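Local coordinates for putative tetR family transcription regulator (Shewanella loihica, PDB 3PPB), which probably binds DNA as a transcription regulator of the TetR family, using a helix-turn-helix motif near its N-terminus, at residues H49-S52 with K53-L57; Q59-L62 with G63-E67; V116-S119 with V120-A124. All blocks are in the same frame, centred on the assembly; numbering follows the deposited sequence.

Contact 1: residues H49-S52 with K53-L57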
ATOM      1  N   HIS A  49     -16.041  15.415  21.454  1.00 66.72           N
ATOM      2  CA  HIS A  49     -14.921  14.474  21.517  1.00 64.25           C
ATOM      3  C   HIS A  49     -13.979  14.660  20.332  1.00 66.03           C
ATOM      4  O   HIS A  49     -12.766  14.523  20.512  1.00 65.29           O
ATOM      5  CB  HIS A  49     -15.413  13.015  21.574  1.00 64.02           C
ATOM      6  CG  HIS A  49     -16.295  12.695  22.751  1.00 68.61           C
ATOM      7  ND1 HIS A  49     -17.611  12.281  22.579  1.00 70.51           N
ATOM      8  CD2 HIS A  49     -16.017  12.716  24.078  1.00 70.88           C
ATOM      9  CE1 HIS A  49     -18.083  12.064  23.796  1.00 70.67           C
ATOM     10  NE2 HIS A  49     -17.164  12.313  24.729  1.00 71.44           N
ATOM     11  N   PHE A  50     -14.511  14.985  19.130  1.00 61.68           N
ATOM     12  CA  PHE A  50     -13.662  15.130  17.940  1.00 60.71           C
ATOM     13  C   PHE A  50     -14.000  16.432  17.196  1.00 67.15           C
ATOM     14  O   PHE A  50     -14.965  16.454  16.428  1.00 67.59           O
ATOM     15  CB  PHE A  50     -13.796  13.890  17.021  1.00 60.54           C
ATOM     16  CG  PHE A  50     -13.624  12.567  17.742  1.00 60.95           C
ATOM     17  CD1 PHE A  50     -12.353  12.078  18.048  1.00 62.52           C
ATOM     18  CD2 PHE A  50     -14.731  11.816  18.124  1.00 62.39           C
ATOM     19  CE1 PHE A  50     -12.194  10.854  18.707  1.00 62.45           C
ATOM     20  CE2 PHE A  50     -14.570  10.596  18.795  1.00 64.54           C
ATOM     21  CZ  PHE A  50     -13.303  10.122  19.076  1.00 61.77           C
ATOM     22  N   PRO A  51     -13.212  17.521  17.417  1.00 64.94           N
ATOM     23  CA  PRO A  51     -13.543  18.831  16.813  1.00 65.62           C
ATOM     24  C   PRO A  51     -13.636  18.856  15.282  1.00 66.10           C
ATOM     25  O   PRO A  51     -14.319  19.723  14.728  1.00 66.11           O
ATOM     26  CB  PRO A  51     -12.414  19.740  17.306  1.00 68.45           C
ATOM     27  CG  PRO A  51     -11.980  19.124  18.588  1.00 73.18           C
ATOM     28  CD  PRO A  51     -12.046  17.643  18.316  1.00 66.98           C
ATOM     29  N   SER A  52     -12.990  17.906  14.607  1.00 59.72           N
ATOM     30  CA  SER A  52     -13.047  17.803  13.154  1.00 57.39           C
ATOM     31  C   SER A  52     -13.064  16.330  12.753  1.00 57.69           C
ATOM     32  O   SER A  52     -12.748  15.457  13.574  1.00 56.46           O
ATOM     33  CB  SER A  52     -11.884  18.549  12.507  1.00 59.63           C
ATOM     34  OG  SER A  52     -10.646  17.881  12.696  1.00 62.22           O
ATOM     35  N   LYS A  53     -13.463  16.053  11.499  1.00 52.18           N
ATOM     36  CA  LYS A  53     -13.518  14.694  10.964  1.00 50.01           C
ATOM     37  C   LYS A  53     -12.089  14.160  10.821  1.00 52.15           C
ATOM     38  O   LYS A  53     -11.863  12.966  10.999  1.00 50.47           O
ATOM     39  CB  LYS A  53     -14.260  14.689   9.633  1.00 52.15           C
ATOM     40  CG  LYS A  53     -14.818  13.326   9.245  1.00 57.11           C
ATOM     41  CD  LYS A  53     -15.666  13.404   7.978  1.00 60.23           C
ATOM     42  CE  LYS A  53     -14.861  13.742   6.741  1.00 57.01           C
ATOM     43  NZ  LYS A  53     -15.710  13.761   5.533  1.00 62.38           N
ATOM     44  N   GLU A  54     -11.132  15.077  10.543  1.00 47.54           N
ATOM     45  CA  GLU A  54      -9.696  14.845  10.438  1.00 46.25           C
ATOM     46  C   GLU A  54      -9.151  14.310  11.770  1.00 49.68           C
ATOM     47  O   GLU A  54      -8.448  13.299  11.767  1.00 46.95           O
ATOM     48  CB  GLU A  54      -8.976  16.152  10.050  1.00 48.04           C
ATOM     49  CG  GLU A  54      -9.119  16.567   8.591  1.00 50.52           C
ATOM     50  CD  GLU A  54     -10.456  17.115   8.130  1.00 67.70           C
ATOM     51  OE1 GLU A  54     -11.263  17.554   8.980  1.00 55.03           O
ATOM     52  OE2 GLU A  54     -10.689  17.118   6.901  1.00 64.98           O
ATOM     53  N   GLN A  55      -9.509  14.963  12.909  1.00 48.27           N
ATOM     54  CA  GLN A  55      -9.080  14.539  14.249  1.00 48.91           C
ATOM     55  C   GLN A  55      -9.651  13.160  14.604  1.00 50.97           C
ATOM     56  O   GLN A  55      -8.938  12.349  15.195  1.00 49.06           O
ATOM     57  CB  GLN A  55      -9.469  15.578  15.302  1.00 52.50           C
ATOM     58  CG  GLN A  55      -8.345  16.589  15.496  1.00 76.39           C
ATOM     59  CD  GLN A  55      -8.768  17.794  16.287  1.00 97.15           C
ATOM     60  OE1 GLN A  55      -9.168  18.823  15.729  1.00 87.84           O
ATOM     61  NE2 GLN A  55      -8.645  17.709  17.604  1.00 95.35           N
ATOM     62  N   LEU A  56     -10.924  12.887  14.216  1.00 46.09           N
ATOM     63  CA  LEU A  56     -11.552  11.588  14.433  1.00 44.36           C
ATOM     64  C   LEU A  56     -10.772  10.505  13.665  1.00 45.13           C
ATOM     65  O   LEU A  56     -10.467   9.463  14.246  1.00 45.76           O
ATOM     66  CB  LEU A  56     -13.035  11.627  14.017  1.00 44.91           C
ATOM     67  CG  LEU A  56     -13.864  10.321  14.026  1.00 49.24           C
ATOM     68  CD1 LEU A  56     -13.721   9.533  15.350  1.00 49.65           C
ATOM     69  CD2 LEU A  56     -15.348  10.625  13.738  1.00 49.29           C
ATOM     70  N   LEU A  57     -10.415  10.762  12.391  1.00 37.66           N
ATOM     71  CA  LEU A  57      -9.623   9.809  11.601  1.00 36.04           C
ATOM     72  C   LEU A  57      -8.245   9.572  12.251  1.00 40.37           C
ATOM     73  O   LEU A  57      -7.789   8.434  12.305  1.00 39.23           O
ATOM     74  CB  LEU A  57      -9.441  10.278  10.135  1.00 35.56           C
ATOM     75  CG  LEU A  57      -8.461   9.436   9.277  1.00 39.96           C
ATOM     76  CD1 LEU A  57      -8.949   8.014   9.131  1.00 39.67           C
ATOM     77  CD2 LEU A  57      -8.191  10.079   7.920  1.00 42.73           C
TER
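Ser52 and Gln55 meet at the N-cap of helix 53-74, the helix that follows the predicted helix-turn-helix DNA-binding motif of this TetR-like chain. The polar side of the contact rests on Ser52, which is used twice. Its OG takes the backbone N of Gln55 at 3.1 Å in a nearly straight capping bond, while its carbonyl O receives the N of Leu56 at 3.2 Å. The hydroxyl reaches the first helical turn because OG sits between its own backbone N and carbonyl carbon (chi1 72°).

Packing between a ring and an amide comes next. The end of the Gln55 side chain crosses the Pro51 ring at about a right angle, with NE2 3.5 Å from Pro51 CD and OE1 nearer to Pro51 CB.

The apolar side belongs to Phe50, where the chain leaves helix 43-49. Its other neighbours include Ile14 and Leu15 of helix 10-24, and Leu56 also touches Ile35 of helix 32-39, which places the pair against helices 10-24 and 32-39, in what is predicted to be the DNA-binding part. Lys53 leads away from residues 49-52, and its NZ is hydrogen-bonded to the carbonyl oxygens of Phe27 and Thr30. Across the contact, Leu56 CD1 makes a CH-pi contact with the Phe50 ring: it stands over the ring centre, 3.6 Å from the centroid and only 6° off the normal.

Contact 2: residues Q59-L62 with G63-E67; sequences QLFL and GVKQE. With EDO (1,2-ethanediol), chain D; EDO (1,2-ethanediol), chain G; EDO (1,2-ethanediol), chain H.
Phe61 and Lys65, one turn apart, come alongside each other through different first torsions. Phe61 carries its CG opposite the backbone N (chi1 -179°), whereas Lys65 sets CG opposite the carbonyl carbon (chi1 -73°) and then bends at chi2 (-82°). The two side chains therefore run side by side and point the same way. Lys65 CG lies 4.2 Å above one face of the Phe61 ring, offset toward the rim, and further out Lys65 CE comes 3.7 Å from Phe61 CZ. The methylene part of the lysine is thus spent on the aromatic ring, and its charge is carried past it. There, NZ holds both hydroxyls of one ethanediol, probably from the crystallisation liquor, O1 and O2 each at 2.8 Å. NZ also makes a weak hydrogen bond to Ser111 OG, and Lys65 forms a cation-pi pair with Phe107.

On another side of the same turn, Leu60 and Val64 also lie side by side, CD1 of Leu60 4.0 Å from CG2 of Val64. Val64 CG2 packs closely on Leu60 O, at 3.3 Å. Beneath the side chains run four successive i to i+4 hydrogen bonds, from the backbone N of Gly63, Val64, Lys65 and Gln66 to the O of Gln59, Leu60, Phe61 and Leu62, which is regular alpha-helix. At the exposed end, Glu67 OE1 accepts from O1 of a second ethanediol at 2.7 Å and is salt-bridged to Lys103.

As in TetR relatives, helix 53-74 probably leads from the DNA-binding part into the larger helical domain, and three helices flank it here. Leu60 reaches Leu19 and Phe22 of helix 10-24, Leu60 and Phe61 both touch Phe106 of helix 101-110, and Phe61 rests on Val120 and Ala124 of helix 118-128.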
ATOM      1  N   GLN A  59      -7.319   9.969  15.480  1.00 41.13           N
ATOM      2  CA  GLN A  59      -7.470   9.256  16.749  1.00 42.12           C
ATOM      3  C   GLN A  59      -7.782   7.790  16.493  1.00 44.29           C
ATOM      4  O   GLN A  59      -7.245   6.920  17.183  1.00 42.71           O
ATOM      5  CB  GLN A  59      -8.549   9.904  17.655  1.00 45.13           C
ATOM      6  CG  GLN A  59      -8.160  11.288  18.218  1.00 74.82           C
ATOM      7  CD  GLN A  59      -6.821  11.299  18.924  1.00100.56           C
ATOM      8  OE1 GLN A  59      -6.614  10.613  19.930  1.00100.96           O
ATOM      9  NE2 GLN A  59      -5.870  12.058  18.391  1.00 88.56           N
ATOM     10  N   LEU A  60      -8.632   7.515  15.486  1.00 41.27           N
ATOM     11  CA  LEU A  60      -8.959   6.148  15.093  1.00 40.90           C
ATOM     12  C   LEU A  60      -7.693   5.432  14.599  1.00 42.35           C
ATOM     13  O   LEU A  60      -7.391   4.317  15.039  1.00 41.70           O
ATOM     14  CB  LEU A  60     -10.036   6.178  13.994  1.00 41.49           C
ATOM     15  CG  LEU A  60     -10.471   4.835  13.429  1.00 46.99           C
ATOM     16  CD1 LEU A  60     -11.069   3.927  14.517  1.00 48.87           C
ATOM     17  CD2 LEU A  60     -11.441   5.024  12.272  1.00 48.29           C
ATOM     18  N   PHE A  61      -6.955   6.093  13.681  1.00 37.71           N
ATOM     19  CA  PHE A  61      -5.717   5.599  13.078  1.00 35.46           C
ATOM     20  C   PHE A  61      -4.725   5.161  14.144  1.00 37.63           C
ATOM     21  O   PHE A  61      -4.291   4.010  14.121  1.00 36.30           O
ATOM     22  CB  PHE A  61      -5.098   6.689  12.174  1.00 37.19           C
ATOM     23  CG  PHE A  61      -3.824   6.293  11.463  1.00 38.94           C
ATOM     24  CD1 PHE A  61      -3.864   5.507  10.324  1.00 42.18           C
ATOM     25  CD2 PHE A  61      -2.586   6.729  11.922  1.00 40.19           C
ATOM     26  CE1 PHE A  61      -2.684   5.129   9.680  1.00 42.18           C
ATOM     27  CE2 PHE A  61      -1.416   6.376  11.257  1.00 42.14           C
ATOM     28  CZ  PHE A  61      -1.472   5.585  10.139  1.00 39.77           C
ATOM     29  N   LEU A  62      -4.399   6.063  15.097  1.00 35.20           N
ATOM     30  CA  LEU A  62      -3.423   5.787  16.158  1.00 35.29           C
ATOM     31  C   LEU A  62      -3.916   4.680  17.092  1.00 39.22           C
ATOM     32  O   LEU A  62      -3.109   3.837  17.528  1.00 36.89           O
ATOM     33  CB  LEU A  62      -3.066   7.057  16.955  1.00 35.75           C
ATOM     34  CG  LEU A  62      -2.373   8.188  16.176  1.00 39.56           C
ATOM     35  CD1 LEU A  62      -2.343   9.457  16.993  1.00 40.22           C
ATOM     36  CD2 LEU A  62      -0.948   7.794  15.726  1.00 40.54           C
ATOM     37  N   GLY A  63      -5.228   4.674  17.344  1.00 36.60           N
ATOM     38  CA  GLY A  63      -5.882   3.671  18.180  1.00 36.30           C
ATOM     39  C   GLY A  63      -5.738   2.269  17.625  1.00 37.36           C
ATOM     40  O   GLY A  63      -5.313   1.360  18.347  1.00 37.58           O
ATOM     41  N   VAL A  64      -6.061   2.090  16.324  1.00 31.93           N
ATOM     42  CA  VAL A  64      -5.952   0.790  15.642  1.00 30.81           C
ATOM     43  C   VAL A  64      -4.456   0.382  15.563  1.00 35.47           C
ATOM     44  O   VAL A  64      -4.134  -0.770  15.848  1.00 34.54           O
ATOM     45  CB  VAL A  64      -6.662   0.737  14.250  1.00 32.25           C
ATOM     46  CG1 VAL A  64      -6.593  -0.671  13.669  1.00 31.25           C
ATOM     47  CG2 VAL A  64      -8.137   1.174  14.360  1.00 33.14           C
ATOM     48  N   LYS A  65      -3.556   1.329  15.240  1.00 32.91           N
ATOM     49  CA  LYS A  65      -2.110   1.055  15.207  1.00 32.71           C
ATOM     50  C   LYS A  65      -1.641   0.534  16.583  1.00 37.95           C
ATOM     51  O   LYS A  65      -0.909  -0.464  16.628  1.00 37.69           O
ATOM     52  CB  LYS A  65      -1.294   2.308  14.800  1.00 33.82           C
ATOM     53  CG  LYS A  65      -1.386   2.688  13.325  1.00 37.46           C
ATOM     54  CD  LYS A  65      -0.442   1.865  12.462  1.00 46.24           C
ATOM     55  CE  LYS A  65      -0.671   2.113  11.002  1.00 53.16           C
ATOM     56  NZ  LYS A  65       0.486   1.649  10.196  1.00 58.10           N
ATOM     57  N   GLN A  66      -2.113   1.167  17.694  1.00 33.80           N
ATOM     58  CA  GLN A  66      -1.747   0.738  19.044  1.00 34.88           C
ATOM     59  C   GLN A  66      -2.243  -0.688  19.328  1.00 40.82           C
ATOM     60  O   GLN A  66      -1.469  -1.490  19.845  1.00 42.05           O
ATOM     61  CB  GLN A  66      -2.234   1.711  20.119  1.00 36.75           C
ATOM     62  CG  GLN A  66      -1.570   1.445  21.486  1.00 38.83           C
ATOM     63  CD  GLN A  66      -0.073   1.642  21.463  1.00 42.74           C
ATOM     64  OE1 GLN A  66       0.419   2.744  21.249  1.00 40.55           O
ATOM     65  NE2 GLN A  66       0.688   0.564  21.645  1.00 33.70           N
ATOM     66  N   GLU A  67      -3.490  -1.018  18.941  1.00 36.79           N
ATOM     67  CA  GLU A  67      -4.047  -2.371  19.089  1.00 36.84           C
ATOM     68  C   GLU A  67      -3.185  -3.415  18.361  1.00 39.22           C
ATOM     69  O   GLU A  67      -2.877  -4.473  18.920  1.00 39.83           O
ATOM     70  CB  GLU A  67      -5.476  -2.423  18.539  1.00 38.23           C
ATOM     71  CG  GLU A  67      -6.505  -1.769  19.429  1.00 45.46           C
ATOM     72  CD  GLU A  67      -7.883  -1.766  18.804  1.00 59.26           C
ATOM     73  OE1 GLU A  67      -8.207  -2.739  18.085  1.00 46.81           O
ATOM     74  OE2 GLU A  67      -8.625  -0.776  19.002  1.00 54.01           O
TER
HETATM   75  C1  EDO D 203       1.480  -1.815   9.802  1.00 59.74           C
HETATM   76  O1  EDO D 203       1.570  -0.816  10.816  1.00 61.67           O
HETATM   77  C2  EDO D 203       0.022  -1.943   9.391  1.00 57.58           C
HETATM   78  O2  EDO D 203      -0.486  -0.672   8.997  1.00 58.33           O
HETATM   79  C1  EDO G 210      -7.387  -6.465  18.415  1.00 59.31           C
HETATM   80  O1  EDO G 210      -7.384  -5.230  17.682  1.00 60.35           O
HETATM   81  C2  EDO G 210      -6.066  -6.594  19.170  1.00 58.45           C
HETATM   82  O2  EDO G 210      -5.995  -7.877  19.810  1.00 66.14           O
HETATM   83  C1  EDO H 211     -12.766   1.117  17.097  1.00 69.22           C
HETATM   84  O1  EDO H 211     -12.834  -0.312  17.174  1.00 72.95           O
HETATM   85  C2  EDO H 211     -11.656   1.619  18.014  1.00 66.52           C
HETATM   86  O2  EDO H 211     -10.408   1.053  17.600  1.00 69.22           O

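Contact 3: residues V116-S119 with V120-A124. With EDO (1,2-ethanediol), chain I.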
ATOM      1  N   VAL A 116      -3.785  10.406   5.503  1.00 45.54           N
ATOM      2  CA  VAL A 116      -3.402  10.704   6.893  1.00 44.88           C
ATOM      3  C   VAL A 116      -2.221  11.671   6.885  1.00 50.75           C
ATOM      4  O   VAL A 116      -1.294  11.486   6.091  1.00 50.25           O
ATOM      5  CB  VAL A 116      -3.100   9.425   7.732  1.00 46.57           C
ATOM      6  CG1 VAL A 116      -2.821   9.759   9.195  1.00 46.25           C
ATOM      7  CG2 VAL A 116      -4.243   8.415   7.635  1.00 45.86           C
ATOM      8  N   GLU A 117      -2.258  12.700   7.777  1.00 48.26           N
ATOM      9  CA  GLU A 117      -1.179  13.669   7.976  1.00 48.61           C
ATOM     10  C   GLU A 117       0.132  12.940   8.196  1.00 52.20           C
ATOM     11  O   GLU A 117       0.146  11.950   8.940  1.00 51.42           O
ATOM     12  CB  GLU A 117      -1.469  14.558   9.195  1.00 51.38           C
ATOM     13  CG  GLU A 117      -2.176  15.861   8.873  1.00 62.09           C
ATOM     14  CD  GLU A 117      -1.447  16.836   7.970  1.00 83.17           C
ATOM     15  OE1 GLU A 117      -0.196  16.887   8.000  1.00 82.29           O
ATOM     16  OE2 GLU A 117      -2.147  17.569   7.237  1.00 79.90           O
ATOM     17  N   GLN A 118       1.226  13.397   7.526  1.00 48.20           N
ATOM     18  CA  GLN A 118       2.553  12.776   7.634  1.00 46.79           C
ATOM     19  C   GLN A 118       3.016  12.697   9.092  1.00 51.16           C
ATOM     20  O   GLN A 118       3.579  11.671   9.482  1.00 51.14           O
ATOM     21  CB  GLN A 118       3.599  13.515   6.785  1.00 48.16           C
ATOM     22  CG  GLN A 118       4.805  12.641   6.418  1.00 52.01           C
ATOM     23  CD  GLN A 118       5.764  13.315   5.464  1.00 73.38           C
ATOM     24  OE1 GLN A 118       5.369  13.911   4.448  1.00 69.48           O
ATOM     25  NE2 GLN A 118       7.056  13.200   5.752  1.00 65.51           N
ATOM     26  N   SER A 119       2.735  13.744   9.891  1.00 47.63           N
ATOM     27  CA  SER A 119       3.110  13.804  11.307  1.00 48.15           C
ATOM     28  C   SER A 119       2.440  12.678  12.121  1.00 49.93           C
ATOM     29  O   SER A 119       3.097  12.092  12.988  1.00 51.29           O
ATOM     30  CB  SER A 119       2.773  15.171  11.901  1.00 52.23           C
ATOM     31  OG  SER A 119       1.399  15.493  11.775  1.00 65.03           O
ATOM     32  N   VAL A 120       1.169  12.352  11.815  1.00 43.08           N
ATOM     33  CA  VAL A 120       0.418  11.281  12.491  1.00 41.91           C
ATOM     34  C   VAL A 120       0.964   9.910  12.043  1.00 41.55           C
ATOM     35  O   VAL A 120       1.112   9.025  12.883  1.00 41.15           O
ATOM     36  CB  VAL A 120      -1.109  11.424  12.270  1.00 45.61           C
ATOM     37  CG1 VAL A 120      -1.885  10.230  12.823  1.00 45.04           C
ATOM     38  CG2 VAL A 120      -1.615  12.714  12.899  1.00 46.15           C
ATOM     39  N   ARG A 121       1.296   9.759  10.745  1.00 35.46           N
ATOM     40  CA  ARG A 121       1.890   8.532  10.216  1.00 35.61           C
ATOM     41  C   ARG A 121       3.259   8.300  10.874  1.00 42.17           C
ATOM     42  O   ARG A 121       3.606   7.148  11.157  1.00 41.18           O
ATOM     43  CB  ARG A 121       2.015   8.577   8.683  1.00 36.32           C
ATOM     44  CG  ARG A 121       0.668   8.441   7.953  1.00 44.56           C
ATOM     45  CD  ARG A 121       0.803   8.154   6.466  1.00 46.90           C
ATOM     46  NE  ARG A 121       1.288   9.302   5.686  1.00 60.26           N
ATOM     47  CZ  ARG A 121       2.498   9.380   5.125  1.00 69.49           C
ATOM     48  NH1 ARG A 121       3.369   8.384   5.260  1.00 58.44           N
ATOM     49  NH2 ARG A 121       2.848  10.458   4.436  1.00 44.92           N
ATOM     50  N   ASP A 122       3.995   9.410  11.188  1.00 41.13           N
ATOM     51  CA  ASP A 122       5.296   9.385  11.865  1.00 41.63           C
ATOM     52  C   ASP A 122       5.150   8.915  13.308  1.00 43.52           C
ATOM     53  O   ASP A 122       5.995   8.147  13.773  1.00 42.40           O
ATOM     54  CB  ASP A 122       5.973  10.779  11.827  1.00 44.95           C
ATOM     55  CG  ASP A 122       6.522  11.199  10.474  1.00 55.75           C
ATOM     56  OD1 ASP A 122       6.698  10.316   9.596  1.00 54.39           O
ATOM     57  OD2 ASP A 122       6.800  12.408  10.299  1.00 66.92           O
ATOM     58  N   GLN A 123       4.086   9.385  14.011  1.00 41.26           N
ATOM     59  CA  GLN A 123       3.824   8.996  15.401  0.50 41.94           C
ATOM     60  C   GLN A 123       3.561   7.488  15.470  1.00 44.43           C
ATOM     61  O   GLN A 123       4.043   6.832  16.390  1.00 45.07           O
ATOM     62  CB  GLN A 123       2.657   9.812  16.010  0.50 44.09           C
ATOM     63  CG  GLN A 123       2.185   9.389  17.423  0.50 56.83           C
ATOM     64  CD  GLN A 123       3.259   9.280  18.492  0.50 69.30           C
ATOM     65  OE1 GLN A 123       4.172  10.106  18.593  0.50 67.19           O
ATOM     66  NE2 GLN A 123       3.137   8.278  19.355  0.50 54.51           N
ATOM     67  N   ALA A 124       2.839   6.940  14.486  1.00 37.68           N
ATOM     68  CA  ALA A 124       2.567   5.511  14.430  1.00 36.42           C
ATOM     69  C   ALA A 124       3.866   4.718  14.140  1.00 41.41           C
ATOM     70  O   ALA A 124       4.116   3.700  14.783  1.00 38.81           O
ATOM     71  CB  ALA A 124       1.523   5.224  13.368  1.00 35.82           C
TER
HETATM   72  C1  EDO I 212      -5.901  13.072   8.290  1.00 54.47           C
HETATM   73  O1  EDO I 212      -4.730  13.369   9.055  1.00 56.31           O
HETATM   74  C2  EDO I 212      -6.585  14.322   7.755  1.00 53.19           C
HETATM   75  O2  EDO I 212      -5.688  15.413   7.498  1.00 60.18           O
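Gln118 lies over one face of the Arg121 guanidinium through its CA, while Val116 O sits at an edge of that group, in its plane. The edge contact is a weak hydrogen bond, NE to O at 3.4 Å. Gln118 adds its CG, 3.5 Å from Arg121 NH2; its own amide is turned 39° from the guanidinium plane. Arg121 gets there with CG opposite the carbonyl carbon (chi1 -72°) and a bend at chi3, which folds the chain back along the start of its helix.

That start is the N-terminus of helix 118-128, with Glu117 at the N-cap position. Glu117 O takes the backbone N of Arg121 at 3.1 Å as the first full-turn bond. Val116, just before the cap, crosses Val120 at about a right angle, CG1 to CG1 at 3.8 Å. Beyond the turn, Arg121 faces the second subunit, making a long, weak ion pair with Asp170 there and lying close to Arg166 of that subunit. With an alanine in place of Arg121, Val116 O would probably lose its side-chain donor, and Asp170 of the second subunit its weak counter-charge. Glu117 N bonds an ethanediol O1 at 2.9 Å.

How the contacts relate
Contacts 1 and 2 follow one another on helix 53-74, which runs out of the predicted DNA-binding region, and touch where Phe50 CE1 meets Gln59 CB. Contact 3, on helix 118-128, is joined to both: lightly to contact 1 through Leu57 and Val116, and more broadly to contact 2, where for instance Leu62 CD2 packs on Val120 O. All three are partly buried, and contact 2 lies nearest the centre of the chain. Contacts 1 and 3 both begin helices, but a serine hydroxyl caps the first, while at the second an arginine reaches back to a carbonyl through a weak bond. Contact 2, in mid-helix, needs no cap, and contact 3 alone reaches the second subunit.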